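Local coordinates for CCHC-type domain-containing protein (Trypanosoma brucei brucei, PDB 7C45) that probably acts as a 3'-5' RNA exonuclease of the RNase D type that trims guide RNA, with zinc knuckles that contribute to RNA binding, at residues D106-A109 with L110-L114. Numbering follows the deposited sequence.
Sequences DVEA and LSCQL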
# COMPACT_ATOMS: atom_id res chain seq x y z
N ASP A 106 -8.82 4.73 -2.62
CA ASP A 106 -8.12 5.99 -2.85
C ASP A 106 -8.45 6.56 -4.21
O ASP A 106 -8.76 7.75 -4.35
CB ASP A 106 -6.60 5.78 -2.75
CG ASP A 106 -6.14 5.52 -1.33
OD1 ASP A 106 -6.95 5.68 -0.41
OD2 ASP A 106 -4.96 5.18 -1.17
N VAL A 107 -8.38 5.71 -5.24
CA VAL A 107 -8.60 6.15 -6.60
C VAL A 107 -10.05 6.54 -6.80
O VAL A 107 -10.36 7.53 -7.48
CB VAL A 107 -8.14 5.02 -7.54
CG1 VAL A 107 -8.88 5.02 -8.84
CG2 VAL A 107 -6.62 5.10 -7.71
N GLU A 108 -10.97 5.81 -6.15
CA GLU A 108 -12.37 6.19 -6.18
C GLU A 108 -12.56 7.57 -5.58
O GLU A 108 -13.30 8.38 -6.13
CB GLU A 108 -13.20 5.17 -5.41
CG GLU A 108 -14.68 5.53 -5.35
CD GLU A 108 -15.45 4.50 -4.57
OE1 GLU A 108 -15.01 4.18 -3.46
OE2 GLU A 108 -16.47 4.00 -5.08
N ALA A 109 -11.88 7.86 -4.47
CA ALA A 109 -12.01 9.17 -3.84
C ALA A 109 -11.35 10.26 -4.66
O ALA A 109 -11.87 11.38 -4.75
CB ALA A 109 -11.44 9.15 -2.42
N LEU A 110 -10.19 9.96 -5.26
CA LEU A 110 -9.56 10.94 -6.13
C LEU A 110 -10.48 11.32 -7.28
O LEU A 110 -10.60 12.49 -7.63
CB LEU A 110 -8.22 10.42 -6.67
CG LEU A 110 -7.11 10.30 -5.63
CD1 LEU A 110 -5.86 9.70 -6.27
CD2 LEU A 110 -6.79 11.65 -4.99
N SER A 111 -11.16 10.33 -7.87
CA SER A 111 -11.99 10.61 -9.03
C SER A 111 -13.29 11.29 -8.62
O SER A 111 -13.67 12.31 -9.20
CB SER A 111 -12.28 9.31 -9.80
OG SER A 111 -13.16 9.56 -10.89
N CYS A 112 -13.98 10.74 -7.62
CA CYS A 112 -15.27 11.28 -7.19
C CYS A 112 -15.14 12.66 -6.58
O CYS A 112 -15.92 13.56 -6.89
CB CYS A 112 -15.91 10.36 -6.16
SG CYS A 112 -16.57 8.87 -6.86
N GLN A 113 -14.19 12.81 -5.66
CA GLN A 113 -14.08 14.03 -4.88
C GLN A 113 -13.20 15.07 -5.55
O GLN A 113 -13.51 16.27 -5.47
CB GLN A 113 -13.56 13.72 -3.49
CG GLN A 113 -14.51 12.85 -2.69
CD GLN A 113 -14.02 12.63 -1.30
OE1 GLN A 113 -13.61 13.56 -0.60
NE2 GLN A 113 -14.03 11.38 -0.88
N LEU A 114 -12.13 14.66 -6.24
CA LEU A 114 -11.20 15.63 -6.80
C LEU A 114 -11.29 15.74 -8.31
O LEU A 114 -10.76 16.71 -8.87
CB LEU A 114 -9.76 15.28 -6.40
CG LEU A 114 -9.47 15.19 -4.90
CD1 LEU A 114 -7.99 15.03 -4.60
CD2 LEU A 114 -10.04 16.40 -4.17
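Gln113 lies one turn beyond Ala109 on helix 104-114, and its side chain reaches back alongside that earlier residue, a compact example of how a helix packs against itself while serving the fold around it. Gln113 CB sits 3.1 Å from Ala109 O, the carbonyl that also accepts the backbone N-H of Gln113 at 2.9 Å. CG, set beside its own backbone N (chi1 -64°), stays 3.7 Å from the same oxygen. The chain then runs extended, carrying NE2 to 3.7 Å from Ala109 CB, a plain van der Waals touch. Both ends of the amide find polar partners at the start of strand 57-64 and the loop before it: NE2 donates to Gly55 O, and OE1 accepts from Ile57 N. On another side of the helix, Cys112 SG turns back toward the preceding turn, 3.4 Å from Glu108 O and 4.1 Å from Glu108 CG. The Glu108 carboxylate reaches further, to a salt bridge with Arg105 and hydrogen bonds with Gln53 and Val232. One turn before Leu110, Asp106 gives its carbonyl to Leu110 N (2.8 Å), while its carboxylate points to the metal centre, where it binds manganese in another crystal structure of the protein and lies near Asp41. The chemistry thus implies a division of labour: backbone bonds hold the helix, side-chain touches merely pack along it, and the polar tips of Gln113 and Glu108 tie it to residues 53-57 and Val232.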